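PDB 4F2N: superoxide dismutase, which probably catalyses the dismutation of superoxide to molecular oxygen and hydrogen peroxide at an iron centre. Local coordinates for residues Y23-H28 with Q104-S109; K132-G135 with D139-V142. All blocks are in the same frame, centred on the assembly; numbering follows the deposited sequence.

Interaction 1 of 2, residues Y23-H28 with Q104-S109; sequences YHTLPH and QHFNHS. With FE2 (Fe (II) ion), chain N.
The carbonyl oxygen of His-105 is gripped twice by Ser-109, the residue whose CB meets Leu-26 CD1 at 4.0 Å. Ser-109 OG donates to His-105 O over 2.9 Å, while Ser-109 N reaches the same oxygen from the opposite face of its plane, fixing the hydroxyl against the helix. Beside it, Phe-106 carries the largely apolar contact with residues 23-28. With CG anti to the backbone N (chi1 169°), its ring swings out of helix 96-113 to the loop. Thr-25 CG2 lies at the ring edge, 3.7 Å from Phe-106 CZ, and Leu-26 CG approaches Phe-106 CE1 obliquely at 3.8 Å. Thr-25 N and Leu-26 N are each hydrogen-bonded to the carboxylate of Glu-83, which also packs on Phe-106. The helix belongs to the alpha-hairpin domain of the iron/manganese superoxide dismutases, and His-108 NE2 binds the iron together with His-58, Asp-191 and His-195. The His-108 ring is oriented by a second bond: His-108 ND1 donates to Gln-104 O at 2.8 Å, and that oxygen lies nearly in the imidazole plane. As in other iron superoxide dismutases, a glutamine reaches the metal-bound water: Gln-104 NE2 donates to it over 3.2 Å.

Interaction 2 of 2, residues K132-G135 with D139-V142; sequences KQFG and DFMV
Asp-139 meets the end of helix 124-134 through its methylene: its CB sits 3.4 Å from Phe-134 O. The carboxylate lies beyond, with Asp-139 OD2 passing 4.2 Å from Gly-135 C. Asp-139 CG stands beside its own backbone N (chi1 -66°), which sets the carboxylate toward the turn. The Asp-139 backbone N is hydrogen-bonded to Ser-136 OG in the connection between the helices. Near the start of helix 137-149 the negative carboxylate would be expected to interact favourably with the helix dipole.

Phe-140, next along, supplies the apolar half of the contact. Phe-140 CB lies 3.7 Å from Phe-134 CG, and Phe-140 CD1 hangs 3.8 Å above the plane of the Phe-134 ring, displaced toward the rim. The rings thus form an edge-to-face pair, the edge of Phe-140 turned to the face of Phe-134, with centroids 5.2 Å apart and planes inclined at 50°. On the other face of Phe-134, Gln-133 CG sits over the ring centre, so the ring is sandwiched. Both phenylalanines also pack against Ile-170 of strand 168-174 and Leu-159 of strand 155-161.

Gly-135, with a positive phi of 96°, is the first residue past helix 124-134, and with Ser-136 it forms the two-residue link to helix 137-149. The result is two consecutive helices joined by a tight turn and packed through their aromatic residues on the antiparallel sheet, as in the alpha/beta C-terminal domain of the iron/manganese superoxide dismutases.

In the fold
Interactions 1 and 2 lie on opposite sides of the chain's centre, one 8 Å and the other 19 Å from it, and do not touch: their centres are 25 Å apart and their nearest atoms about 15 Å. They follow one another along the chain, the first closing on helix 96-113 of the alpha-hairpin domain and the second opening on helix 124-134, the next helix, in the C-terminal domain. Residues 104-109 bring an iron ligand into interaction 1, whereas interaction 2 holds none and packs on the sheet. That sheet connects it indirectly with the metal, because Asp-191 ends strand 185-191, which pairs with strand 155-161, on which Phe-140 packs.

Interaction 1 of 2, residues Y23-H28 with Q104-S109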
ATOM      1  N   TYR B  23      -1.172  27.709 -13.657  1.00 27.31           N
ATOM      2  CA  TYR B  23      -1.058  26.469 -14.404  1.00 25.12           C
ATOM      3  C   TYR B  23      -1.707  25.331 -13.594  1.00 24.39           C
ATOM      4  O   TYR B  23      -1.469  25.210 -12.397  1.00 23.87           O
ATOM      5  CB  TYR B  23       0.433  26.195 -14.625  1.00 24.36           C
ATOM      6  CG  TYR B  23       0.755  24.872 -15.282  1.00 23.56           C
ATOM      7  CD1 TYR B  23       1.022  24.808 -16.646  1.00 23.68           C
ATOM      8  CD2 TYR B  23       0.789  23.691 -14.538  1.00 23.24           C
ATOM      9  CE1 TYR B  23       1.302  23.597 -17.262  1.00 23.56           C
ATOM     10  CE2 TYR B  23       1.081  22.469 -15.136  1.00 23.06           C
ATOM     11  CZ  TYR B  23       1.330  22.428 -16.492  1.00 23.32           C
ATOM     12  OH  TYR B  23       1.635  21.233 -17.093  1.00 23.58           O
ATOM     13  N   HIS B  24      -2.512  24.485 -14.243  1.00 23.71           N
ATOM     14  CA  HIS B  24      -2.967  23.242 -13.608  1.00 23.04           C
ATOM     15  C   HIS B  24      -2.557  22.104 -14.478  1.00 22.61           C
ATOM     16  O   HIS B  24      -2.523  22.239 -15.715  1.00 22.86           O
ATOM     17  CB  HIS B  24      -4.487  23.223 -13.414  1.00 23.17           C
ATOM     18  CG  HIS B  24      -4.997  24.305 -12.493  1.00 23.80           C
ATOM     19  ND1 HIS B  24      -5.366  25.509 -12.940  1.00 24.74           N
ATOM     20  CD2 HIS B  24      -5.189  24.327 -11.106  1.00 24.10           C
ATOM     21  CE1 HIS B  24      -5.766  26.276 -11.900  1.00 24.99           C
ATOM     22  NE2 HIS B  24      -5.673  25.547 -10.788  1.00 24.53           N
ATOM     23  N   THR B  25      -2.248  20.966 -13.854  1.00 21.90           N
ATOM     24  CA  THR B  25      -1.866  19.784 -14.619  1.00 21.69           C
ATOM     25  C   THR B  25      -3.067  19.225 -15.411  1.00 21.74           C
ATOM     26  O   THR B  25      -2.920  18.854 -16.596  1.00 21.96           O
ATOM     27  CB  THR B  25      -1.251  18.713 -13.694  1.00 21.44           C
ATOM     28  OG1 THR B  25       0.002  19.195 -13.206  1.00 21.57           O
ATOM     29  CG2 THR B  25      -0.987  17.430 -14.450  1.00 21.71           C
ATOM     30  N   LEU B  26      -4.227  19.139 -14.748  1.00 21.34           N
ATOM     31  CA  LEU B  26      -5.488  18.737 -15.422  1.00 21.80           C
ATOM     32  C   LEU B  26      -6.575  19.791 -15.197  1.00 22.22           C
ATOM     33  O   LEU B  26      -7.452  19.596 -14.338  1.00 22.05           O
ATOM     34  CB  LEU B  26      -5.984  17.384 -14.870  1.00 21.44           C
ATOM     35  CG  LEU B  26      -5.079  16.163 -15.086  1.00 21.32           C
ATOM     36  CD1 LEU B  26      -5.684  14.924 -14.413  1.00 21.20           C
ATOM     37  CD2 LEU B  26      -4.825  15.959 -16.578  1.00 21.77           C
ATOM     38  N   PRO B  27      -6.544  20.898 -15.964  1.00 22.91           N
ATOM     39  CA  PRO B  27      -7.514  21.964 -15.670  1.00 23.73           C
ATOM     40  C   PRO B  27      -8.974  21.568 -15.875  1.00 24.64           C
ATOM     41  O   PRO B  27      -9.848  22.186 -15.279  1.00 25.38           O
ATOM     42  CB  PRO B  27      -7.146  23.091 -16.657  1.00 23.99           C
ATOM     43  CG  PRO B  27      -6.240  22.472 -17.653  1.00 23.90           C
ATOM     44  CD  PRO B  27      -5.602  21.268 -17.041  1.00 23.20           C
ATOM     45  N   HIS B  28      -9.237  20.558 -16.706  1.00 25.50           N
ATOM     46  CA  HIS B  28     -10.616  20.066 -16.909  1.00 26.81           C
ATOM     47  C   HIS B  28     -11.106  19.200 -15.751  1.00 26.39           C
ATOM     48  O   HIS B  28     -12.307  18.942 -15.644  1.00 26.93           O
ATOM     49  CB  HIS B  28     -10.664  19.249 -18.176  1.00 28.44           C
ATOM     50  CG  HIS B  28      -9.761  18.063 -18.105  1.00 29.48           C
ATOM     51  ND1 HIS B  28      -8.428  18.142 -18.402  1.00 29.98           N
ATOM     52  CD2 HIS B  28      -9.987  16.769 -17.616  1.00 29.84           C
ATOM     53  CE1 HIS B  28      -7.859  16.937 -18.196  1.00 30.24           C
ATOM     54  NE2 HIS B  28      -8.813  16.094 -17.703  1.00 30.08           N
ATOM     55  N   GLN B 104      -5.906  11.103  -4.671  1.00 17.15           N
ATOM     56  CA  GLN B 104      -6.114   9.838  -5.399  1.00 17.38           C
ATOM     57  C   GLN B 104      -6.985  10.005  -6.643  1.00 17.52           C
ATOM     58  O   GLN B 104      -6.757   9.339  -7.671  1.00 18.05           O
ATOM     59  CB  GLN B 104      -6.673   8.725  -4.485  1.00 17.72           C
ATOM     60  CG  GLN B 104      -5.626   8.173  -3.508  1.00 18.32           C
ATOM     61  CD  GLN B 104      -4.511   7.379  -4.221  1.00 18.54           C
ATOM     62  OE1 GLN B 104      -3.577   7.967  -4.794  1.00 18.73           O
ATOM     63  NE2 GLN B 104      -4.597   6.054  -4.175  1.00 18.17           N
ATOM     64  N   HIS B 105      -8.002  10.872  -6.570  1.00 17.46           N
ATOM     65  CA  HIS B 105      -8.833  11.144  -7.753  1.00 18.02           C
ATOM     66  C   HIS B 105      -7.989  11.728  -8.864  1.00 17.91           C
ATOM     67  O   HIS B 105      -8.008  11.254 -10.003  1.00 17.68           O
ATOM     68  CB  HIS B 105     -10.056  12.022  -7.416  1.00 18.26           C
ATOM     69  CG  HIS B 105     -10.875  12.437  -8.618  1.00 19.08           C
ATOM     70  ND1 HIS B 105     -11.118  11.606  -9.666  1.00 19.08           N
ATOM     71  CD2 HIS B 105     -11.548  13.638  -8.905  1.00 19.69           C
ATOM     72  CE1 HIS B 105     -11.897  12.233 -10.566  1.00 19.77           C
ATOM     73  NE2 HIS B 105     -12.143  13.482 -10.120  1.00 20.35           N
ATOM     74  N   PHE B 106      -7.210  12.733  -8.522  1.00 18.04           N
ATOM     75  CA  PHE B 106      -6.320  13.359  -9.488  1.00 18.41           C
ATOM     76  C   PHE B 106      -5.305  12.323 -10.010  1.00 17.93           C
ATOM     77  O   PHE B 106      -5.092  12.218 -11.236  1.00 18.48           O
ATOM     78  CB  PHE B 106      -5.585  14.560  -8.859  1.00 18.52           C
ATOM     79  CG  PHE B 106      -4.452  15.078  -9.721  1.00 19.51           C
ATOM     80  CD1 PHE B 106      -4.693  16.060 -10.679  1.00 20.61           C
ATOM     81  CD2 PHE B 106      -3.161  14.555  -9.605  1.00 19.49           C
ATOM     82  CE1 PHE B 106      -3.663  16.510 -11.523  1.00 21.28           C
ATOM     83  CE2 PHE B 106      -2.124  14.992 -10.432  1.00 20.74           C
ATOM     84  CZ  PHE B 106      -2.380  15.984 -11.395  1.00 21.25           C
ATOM     85  N   ASN B 107      -4.683  11.571  -9.098  1.00 16.98           N
ATOM     86  CA  ASN B 107      -3.597  10.660  -9.500  1.00 17.04           C
ATOM     87  C   ASN B 107      -4.109   9.643 -10.499  1.00 16.73           C
ATOM     88  O   ASN B 107      -3.445   9.393 -11.513  1.00 17.12           O
ATOM     89  CB  ASN B 107      -2.966   9.936  -8.302  1.00 16.89           C
ATOM     90  CG  ASN B 107      -2.249  10.885  -7.369  1.00 17.53           C
ATOM     91  OD1 ASN B 107      -1.860  12.005  -7.758  1.00 17.64           O
ATOM     92  ND2 ASN B 107      -2.061  10.448  -6.137  1.00 17.36           N
ATOM     93  N   HIS B 108      -5.290   9.076 -10.233  1.00 16.52           N
ATOM     94  CA  HIS B 108      -5.873   8.067 -11.159  1.00 16.73           C
ATOM     95  C   HIS B 108      -6.283   8.682 -12.475  1.00 16.96           C
ATOM     96  O   HIS B 108      -6.061   8.086 -13.535  1.00 17.99           O
ATOM     97  CB  HIS B 108      -7.062   7.306 -10.529  1.00 16.75           C
ATOM     98  CG  HIS B 108      -6.635   6.286  -9.483  1.00 16.49           C
ATOM     99  ND1 HIS B 108      -6.403   6.623  -8.183  1.00 16.26           N
ATOM    100  CD2 HIS B 108      -6.322   4.941  -9.600  1.00 16.32           C
ATOM    101  CE1 HIS B 108      -5.990   5.551  -7.503  1.00 16.22           C
ATOM    102  NE2 HIS B 108      -5.916   4.510  -8.364  1.00 16.31           N
ATOM    103  N   SER B 109      -6.900   9.864 -12.440  1.00 17.13           N
ATOM    104  CA  SER B 109      -7.301  10.561 -13.669  1.00 17.67           C
ATOM    105  C   SER B 109      -6.120  10.801 -14.580  1.00 17.70           C
ATOM    106  O   SER B 109      -6.202  10.634 -15.797  1.00 18.27           O
ATOM    107  CB  SER B 109      -8.027  11.884 -13.341  1.00 17.68           C
ATOM    108  OG  SER B 109      -9.218  11.585 -12.630  1.00 17.60           O
TER
HETATM  109 FE   FE2 N 300      -4.685   2.889  -8.108  1.00 16.82          FE
HETATM  110  O   HOH W   1      -3.664   3.935  -6.387  1.00 12.29           O

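Interaction 2 of 2, residues K132-G135 with D139-V142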
ATOM      1  N   LYS B 132      18.160  14.066 -23.455  1.00 26.49           N
ATOM      2  CA  LYS B 132      18.974  15.183 -22.990  1.00 27.72           C
ATOM      3  C   LYS B 132      19.173  15.124 -21.476  1.00 26.66           C
ATOM      4  O   LYS B 132      20.273  15.365 -20.992  1.00 26.37           O
ATOM      5  CB  LYS B 132      18.394  16.525 -23.438  1.00 30.03           C
ATOM      6  CG  LYS B 132      19.323  17.705 -23.161  1.00 33.47           C
ATOM      7  CD  LYS B 132      18.765  19.043 -23.644  1.00 36.30           C
ATOM      8  CE  LYS B 132      17.937  19.716 -22.557  1.00 38.17           C
ATOM      9  NZ  LYS B 132      17.485  21.073 -22.985  1.00 42.75           N
ATOM     10  N   GLN B 133      18.129  14.775 -20.730  1.00 25.19           N
ATOM     11  CA  GLN B 133      18.247  14.583 -19.281  1.00 24.52           C
ATOM     12  C   GLN B 133      18.934  13.270 -18.843  1.00 24.49           C
ATOM     13  O   GLN B 133      19.839  13.294 -18.013  1.00 24.42           O
ATOM     14  CB  GLN B 133      16.868  14.653 -18.601  1.00 23.35           C
ATOM     15  CG  GLN B 133      16.938  14.583 -17.084  1.00 22.91           C
ATOM     16  CD  GLN B 133      17.379  15.892 -16.472  1.00 23.38           C
ATOM     17  OE1 GLN B 133      16.856  16.966 -16.800  1.00 23.80           O
ATOM     18  NE2 GLN B 133      18.338  15.818 -15.560  1.00 24.05           N
ATOM     19  N   PHE B 134      18.492  12.143 -19.382  1.00 24.14           N
ATOM     20  CA  PHE B 134      18.852  10.839 -18.824  1.00 24.60           C
ATOM     21  C   PHE B 134      19.904  10.078 -19.650  1.00 25.90           C
ATOM     22  O   PHE B 134      20.265   8.966 -19.294  1.00 26.75           O
ATOM     23  CB  PHE B 134      17.596   9.973 -18.672  1.00 24.20           C
ATOM     24  CG  PHE B 134      16.566  10.571 -17.767  1.00 23.67           C
ATOM     25  CD1 PHE B 134      16.683  10.440 -16.386  1.00 23.28           C
ATOM     26  CD2 PHE B 134      15.506  11.317 -18.291  1.00 22.76           C
ATOM     27  CE1 PHE B 134      15.742  11.022 -15.537  1.00 22.34           C
ATOM     28  CE2 PHE B 134      14.571  11.886 -17.462  1.00 22.87           C
ATOM     29  CZ  PHE B 134      14.690  11.742 -16.077  1.00 22.45           C
ATOM     30  N   GLY B 135      20.358  10.660 -20.759  1.00 25.96           N
ATOM     31  CA  GLY B 135      21.319   9.985 -21.654  1.00 26.85           C
ATOM     32  C   GLY B 135      20.645   9.292 -22.825  1.00 26.86           C
ATOM     33  O   GLY B 135      21.104   9.392 -23.972  1.00 27.76           O
ATOM     34  N   ASP B 139      17.858   4.374 -20.735  1.00 27.60           N
ATOM     35  CA  ASP B 139      18.378   4.702 -19.405  1.00 26.59           C
ATOM     36  C   ASP B 139      17.287   5.337 -18.502  1.00 25.35           C
ATOM     37  O   ASP B 139      17.191   5.006 -17.305  1.00 25.37           O
ATOM     38  CB  ASP B 139      19.606   5.613 -19.467  1.00 27.91           C
ATOM     39  CG  ASP B 139      20.839   4.953 -20.112  1.00 30.20           C
ATOM     40  OD1 ASP B 139      21.115   3.757 -19.918  1.00 31.37           O
ATOM     41  OD2 ASP B 139      21.568   5.663 -20.819  1.00 31.50           O
ATOM     42  N   PHE B 140      16.463   6.231 -19.053  1.00 23.89           N
ATOM     43  CA  PHE B 140      15.315   6.712 -18.297  1.00 22.76           C
ATOM     44  C   PHE B 140      14.386   5.565 -17.872  1.00 22.55           C
ATOM     45  O   PHE B 140      14.014   5.472 -16.704  1.00 21.56           O
ATOM     46  CB  PHE B 140      14.519   7.783 -19.064  1.00 22.23           C
ATOM     47  CG  PHE B 140      13.092   7.891 -18.612  1.00 21.57           C
ATOM     48  CD1 PHE B 140      12.789   8.496 -17.400  1.00 20.81           C
ATOM     49  CD2 PHE B 140      12.059   7.351 -19.371  1.00 21.70           C
ATOM     50  CE1 PHE B 140      11.486   8.581 -16.953  1.00 20.57           C
ATOM     51  CE2 PHE B 140      10.742   7.419 -18.913  1.00 21.26           C
ATOM     52  CZ  PHE B 140      10.458   8.041 -17.703  1.00 20.33           C
ATOM     53  N   MET B 141      14.010   4.690 -18.806  1.00 22.53           N
ATOM     54  CA  MET B 141      13.110   3.582 -18.458  1.00 22.80           C
ATOM     55  C   MET B 141      13.668   2.693 -17.330  1.00 23.04           C
ATOM     56  O   MET B 141      12.931   2.324 -16.412  1.00 22.52           O
ATOM     57  CB  MET B 141      12.815   2.728 -19.706  1.00 24.12           C
ATOM     58  CG  MET B 141      11.878   3.440 -20.664  1.00 24.96           C
ATOM     59  SD  MET B 141      11.586   2.497 -22.169  1.00 28.73           S
ATOM     60  CE  MET B 141      10.151   3.373 -22.790  1.00 28.66           C
ATOM     61  N   VAL B 142      14.957   2.329 -17.424  1.00 23.47           N
ATOM     62  CA  VAL B 142      15.616   1.527 -16.399  1.00 23.90           C
ATOM     63  C   VAL B 142      15.533   2.230 -15.029  1.00 23.24           C
ATOM     64  O   VAL B 142      15.107   1.618 -14.041  1.00 23.14           O
ATOM     65  CB  VAL B 142      17.081   1.186 -16.790  1.00 25.12           C
ATOM     66  CG1 VAL B 142      17.883   0.688 -15.593  1.00 25.91           C
ATOM     67  CG2 VAL B 142      17.095   0.139 -17.908  1.00 25.88           C
TER